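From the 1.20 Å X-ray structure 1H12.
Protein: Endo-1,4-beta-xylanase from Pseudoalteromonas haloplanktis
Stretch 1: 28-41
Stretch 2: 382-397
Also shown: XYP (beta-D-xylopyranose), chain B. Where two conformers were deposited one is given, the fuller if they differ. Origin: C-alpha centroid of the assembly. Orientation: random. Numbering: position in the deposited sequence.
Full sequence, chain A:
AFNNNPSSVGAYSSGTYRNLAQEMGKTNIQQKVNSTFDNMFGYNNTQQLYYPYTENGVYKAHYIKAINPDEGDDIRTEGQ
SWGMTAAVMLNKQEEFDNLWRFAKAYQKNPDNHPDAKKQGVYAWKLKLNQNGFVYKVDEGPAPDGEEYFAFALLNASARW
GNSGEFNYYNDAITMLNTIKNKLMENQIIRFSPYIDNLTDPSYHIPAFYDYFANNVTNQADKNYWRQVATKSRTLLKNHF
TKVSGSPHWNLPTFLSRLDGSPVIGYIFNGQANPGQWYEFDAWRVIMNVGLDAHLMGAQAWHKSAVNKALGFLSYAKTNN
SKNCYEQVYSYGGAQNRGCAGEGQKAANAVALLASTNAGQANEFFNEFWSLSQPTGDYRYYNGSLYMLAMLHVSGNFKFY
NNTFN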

# COMPACT_ATOMS: atom_id res chain seq x y z
N ASN A 28 25.26 1.59 6.02
CA ASN A 28 24.42 1.86 7.20
C ASN A 28 22.93 1.71 6.88
O ASN A 28 22.09 2.51 7.37
CB ASN A 28 24.57 3.31 7.74
N ILE A 29 22.64 0.70 6.06
CA ILE A 29 21.28 0.54 5.59
C ILE A 29 20.31 0.20 6.71
O ILE A 29 19.24 0.81 6.86
CB ILE A 29 21.26 -0.56 4.53
CG1 ILE A 29 22.10 -0.15 3.29
CG2 ILE A 29 19.84 -0.91 4.14
CD1 ILE A 29 22.49 -1.27 2.41
N GLN A 30 20.66 -0.78 7.50
CA GLN A 30 19.75 -1.21 8.55
C GLN A 30 19.55 -0.11 9.59
O GLN A 30 18.45 0.07 10.13
CB GLN A 30 20.17 -2.56 9.16
CG GLN A 30 20.32 -3.66 8.18
CD GLN A 30 19.03 -3.97 7.35
OE1 GLN A 30 19.06 -4.24 5.97
NE2 GLN A 30 17.94 -3.99 8.09
N GLN A 31 20.60 0.66 9.92
CA GLN A 31 20.44 1.77 10.85
C GLN A 31 19.43 2.78 10.30
O GLN A 31 18.62 3.31 11.07
CB GLN A 31 21.78 2.51 11.18
N LYS A 32 19.47 3.05 9.01
CA LYS A 32 18.54 4.02 8.42
C LYS A 32 17.11 3.48 8.48
O LYS A 32 16.17 4.26 8.80
CB LYS A 32 18.93 4.32 6.98
CG LYS A 32 18.13 5.41 6.37
CD LYS A 32 18.81 5.96 5.12
CE LYS A 32 17.97 6.92 4.43
NZ LYS A 32 18.70 7.59 3.37
N VAL A 33 16.93 2.20 8.21
CA VAL A 33 15.59 1.59 8.33
C VAL A 33 15.09 1.70 9.76
O VAL A 33 13.95 2.07 10.01
CB VAL A 33 15.67 0.11 7.93
CG1 VAL A 33 14.35 -0.57 8.15
CG2 VAL A 33 16.06 -0.03 6.44
N ASN A 34 15.94 1.34 10.71
CA ASN A 34 15.57 1.37 12.10
C ASN A 34 15.24 2.78 12.59
O ASN A 34 14.25 2.96 13.32
CB ASN A 34 16.72 0.80 12.97
CG ASN A 34 17.00 -0.66 12.71
OD1 ASN A 34 16.22 -1.36 12.11
ND2 ASN A 34 18.14 -1.14 13.23
N SER A 35 16.05 3.75 12.19
CA SER A 35 15.71 5.12 12.63
C SER A 35 14.43 5.64 11.98
O SER A 35 13.73 6.43 12.58
CB SER A 35 16.89 6.09 12.31
OG SER A 35 17.10 6.22 10.94
N THR A 36 14.14 5.21 10.77
CA THR A 36 12.90 5.59 10.10
C THR A 36 11.72 5.11 10.98
O THR A 36 10.80 5.88 11.25
CB THR A 36 12.85 5.03 8.72
OG1 THR A 36 13.92 5.60 7.90
CG2 THR A 36 11.57 5.32 8.02
N PHE A 37 11.73 3.85 11.38
CA PHE A 37 10.66 3.35 12.21
C PHE A 37 10.65 4.10 13.53
O PHE A 37 9.59 4.55 14.00
CB PHE A 37 10.79 1.84 12.45
CG PHE A 37 9.63 1.27 13.21
CD1 PHE A 37 9.58 1.31 14.59
CD2 PHE A 37 8.56 0.71 12.53
CE1 PHE A 37 8.44 0.85 15.27
CE2 PHE A 37 7.47 0.22 13.18
CZ PHE A 37 7.40 0.29 14.56
N ASP A 38 11.79 4.27 14.15
CA ASP A 38 11.83 4.90 15.47
C ASP A 38 11.31 6.29 15.46
O ASP A 38 10.67 6.74 16.40
CB ASP A 38 13.25 4.91 16.01
CG ASP A 38 13.73 3.51 16.43
OD1 ASP A 38 12.91 2.58 16.48
OD2 ASP A 38 14.96 3.35 16.62
N ASN A 39 11.59 7.02 14.38
CA ASN A 39 11.10 8.40 14.31
C ASN A 39 9.62 8.47 13.97
O ASN A 39 8.90 9.34 14.46
CB ASN A 39 11.89 9.19 13.24
CG ASN A 39 13.32 9.43 13.61
OD1 ASN A 39 13.66 9.42 14.76
ND2 ASN A 39 14.18 9.65 12.56
N MET A 40 9.14 7.55 13.12
CA MET A 40 7.71 7.52 12.80
C MET A 40 6.88 7.11 14.01
O MET A 40 5.74 7.56 14.17
CB MET A 40 7.49 6.60 11.62
CG MET A 40 6.00 6.42 11.26
SD MET A 40 5.87 5.42 9.76
CE MET A 40 4.16 4.96 9.84
N PHE A 41 7.42 6.22 14.85
CA PHE A 41 6.74 5.64 15.99
C PHE A 41 7.18 6.28 17.32
O PHE A 41 6.73 5.85 18.35
CB PHE A 41 6.86 4.14 15.99
CG PHE A 41 5.99 3.47 14.94
CD1 PHE A 41 6.38 3.45 13.60
CD2 PHE A 41 4.80 2.86 15.28
CE1 PHE A 41 5.59 2.85 12.67
CE2 PHE A 41 4.02 2.25 14.34
CZ PHE A 41 4.38 2.24 13.05
N ASN A 382 3.17 10.89 2.59
CA ASN A 382 4.60 10.79 2.26
C ASN A 382 5.36 9.90 3.21
O ASN A 382 6.17 9.08 2.79
CB ASN A 382 5.22 12.18 2.20
CG ASN A 382 4.75 12.97 0.97
OD1 ASN A 382 4.36 14.18 1.13
ND2 ASN A 382 4.81 12.42 -0.15
N GLY A 383 5.14 10.06 4.51
CA GLY A 383 5.84 9.33 5.52
C GLY A 383 5.43 7.86 5.60
O GLY A 383 6.26 7.00 5.85
N SER A 384 4.15 7.56 5.36
CA SER A 384 3.72 6.18 5.38
C SER A 384 4.38 5.40 4.24
O SER A 384 4.84 4.27 4.42
CB SER A 384 2.22 6.10 5.25
OG SER A 384 1.52 6.57 6.38
N LEU A 385 4.40 5.98 3.04
CA LEU A 385 5.06 5.33 1.92
C LEU A 385 6.54 5.27 2.10
O LEU A 385 7.18 4.29 1.69
CB LEU A 385 4.72 6.02 0.61
CG LEU A 385 3.29 5.83 0.13
CD1 LEU A 385 3.06 6.60 -1.20
CD2 LEU A 385 2.92 4.41 -0.04
N TYR A 386 7.15 6.31 2.67
CA TYR A 386 8.58 6.32 2.93
C TYR A 386 8.97 5.13 3.82
O TYR A 386 9.95 4.43 3.56
CB TYR A 386 8.93 7.66 3.58
CG TYR A 386 10.43 7.85 3.82
CD1 TYR A 386 11.02 7.48 5.00
CD2 TYR A 386 11.25 8.40 2.85
CE1 TYR A 386 12.37 7.63 5.25
CE2 TYR A 386 12.61 8.55 3.08
CZ TYR A 386 13.17 8.16 4.27
OH TYR A 386 14.50 8.31 4.52
N MET A 387 8.18 4.88 4.87
CA MET A 387 8.43 3.74 5.76
C MET A 387 8.33 2.43 5.02
O MET A 387 9.23 1.59 5.11
CB MET A 387 7.41 3.80 6.92
CG MET A 387 7.53 2.68 7.92
SD MET A 387 8.90 2.77 9.07
CE MET A 387 10.16 1.70 8.32
N LEU A 388 7.26 2.23 4.25
CA LEU A 388 7.13 0.98 3.50
C LEU A 388 8.29 0.79 2.53
O LEU A 388 8.84 -0.30 2.43
CB LEU A 388 5.80 0.94 2.76
CG LEU A 388 4.56 0.84 3.62
CD1 LEU A 388 3.33 0.98 2.73
CD2 LEU A 388 4.50 -0.46 4.36
N ALA A 389 8.66 1.85 1.83
CA ALA A 389 9.73 1.75 0.85
C ALA A 389 11.08 1.39 1.54
O ALA A 389 11.86 0.62 1.01
CB ALA A 389 9.88 3.03 0.10
N MET A 390 11.34 1.99 2.71
CA MET A 390 12.54 1.67 3.43
C MET A 390 12.64 0.19 3.71
O MET A 390 13.74 -0.39 3.63
CB MET A 390 12.67 2.49 4.72
CG MET A 390 13.21 3.89 4.54
SD MET A 390 14.84 3.95 3.78
CE MET A 390 15.50 3.04 4.68
N LEU A 391 11.53 -0.47 4.05
CA LEU A 391 11.50 -1.88 4.23
C LEU A 391 11.75 -2.64 2.91
O LEU A 391 12.56 -3.60 2.86
CB LEU A 391 10.17 -2.34 4.86
CG LEU A 391 9.89 -1.70 6.19
CD1 LEU A 391 8.43 -1.95 6.56
CD2 LEU A 391 10.81 -2.26 7.27
N HIS A 392 11.07 -2.23 1.85
CA HIS A 392 11.19 -2.89 0.59
C HIS A 392 12.57 -2.84 -0.03
O HIS A 392 12.92 -3.77 -0.76
CB HIS A 392 10.20 -2.29 -0.42
CG HIS A 392 8.81 -2.80 -0.28
ND1 HIS A 392 8.50 -4.12 -0.52
CD2 HIS A 392 7.66 -2.15 0.03
CE1 HIS A 392 7.18 -4.24 -0.32
NE2 HIS A 392 6.65 -3.07 0.00
N VAL A 393 13.30 -1.77 0.20
CA VAL A 393 14.60 -1.58 -0.47
C VAL A 393 15.77 -2.05 0.36
O VAL A 393 16.92 -1.95 -0.07
CB VAL A 393 14.83 -0.12 -0.94
CG1 VAL A 393 13.70 0.37 -1.81
CG2 VAL A 393 15.12 0.82 0.21
N SER A 394 15.50 -2.59 1.55
CA SER A 394 16.54 -3.07 2.47
C SER A 394 16.41 -4.56 2.73
O SER A 394 17.07 -5.07 3.68
CB SER A 394 16.45 -2.28 3.74
OG SER A 394 15.18 -2.55 4.39
N GLY A 395 15.57 -5.26 1.99
CA GLY A 395 15.39 -6.67 2.21
C GLY A 395 14.60 -7.01 3.47
O GLY A 395 14.63 -8.17 3.87
N ASN A 396 13.84 -6.08 4.03
CA ASN A 396 13.12 -6.32 5.23
C ASN A 396 11.64 -6.61 5.02
O ASN A 396 10.94 -6.90 6.00
CB ASN A 396 13.25 -5.13 6.21
CG ASN A 396 14.56 -5.12 6.94
OD1 ASN A 396 15.44 -4.22 6.71
ND2 ASN A 396 14.74 -6.05 7.80
N PHE A 397 11.13 -6.49 3.80
CA PHE A 397 9.72 -6.76 3.52
C PHE A 397 9.63 -8.24 3.09
O PHE A 397 9.96 -8.58 1.97
CB PHE A 397 9.17 -5.81 2.51
CG PHE A 397 7.64 -5.77 2.50
CD1 PHE A 397 6.90 -6.78 1.98
CD2 PHE A 397 6.98 -4.70 3.05
CE1 PHE A 397 5.47 -6.71 1.98
CE2 PHE A 397 5.59 -4.60 3.01
CZ PHE A 397 4.86 -5.63 2.51
O1 XYP B . 6.32 18.54 1.66
C1 XYP B . 5.44 18.60 0.52
C2 XYP B . 5.09 17.26 0.12
C3 XYP B . 4.16 17.18 -1.03
C4 XYP B . 3.09 18.27 -0.93
C5 XYP B . 3.69 19.62 -0.55
O2 XYP B . 6.21 16.40 -0.13
O3 XYP B . 3.62 15.87 -1.17
O4 XYP B . 2.28 18.36 -2.07
O5 XYP B . 4.47 19.46 0.64
O HOH W 1 16.03 8.75 2.35

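This is a near-antiparallel pairing of two helices, distant in sequence, whose shared face is packed mainly with methionine and small aliphatic groups and closed at one end by a single direct hydrogen bond. The axes of helices 29-40 and 382-392 approach to 9.7 Å, with 153° between their N-to-C directions, and 609 Å² is buried between the stretches. The register runs in opposite senses: Val 33 lies across from Met 390, Thr 36 from Met 387, Met 40 from Gly 383. The backbones come nearest at Val 33 and Met 390, whose CA atoms are 5.8 Å apart.

Met 387 is the knob, seated among Val 33, Thr 36, Phe 37 and Met 40. Its flexible thioether fills that hole: Met 387 CB meets Met 40 SD at 3.6 Å, while Met 387 SD lies 3.8 Å from Thr 36 CG2 and approaches the Phe 37 ring obliquely. One turn on, Met 390 CE packs against Val 33 CG2 at 3.6 Å, and the other methyl, Val 33 CG1, reaches Leu 391 CD2 at 4.0 Å.

Thr 36 shows how a polar group can enter such a seam. Its OG1 donates to Lys 32 O, 2.8 Å away in its own helix, so the hydroxyl proton has a partner within the helix, while CG2 packs against Met 387; the same OG1 sits at the edge of the Tyr 386 ring. Lys 32 stretches out past Met 390, and a water joins Lys 32 NZ (3.1 Å from the water O) to Tyr 386 OH (2.7 Å from it).

Beyond the second helix, the chain turns through Gly 395, whose positive phi suits glycine, and brings Asn 396 back toward the first helix. There Gln 30 NE2 donates to Asn 396 OD1 at 2.9 Å, nearly straight at 166°. Polar pairing thus finishes an otherwise largely apolar interface.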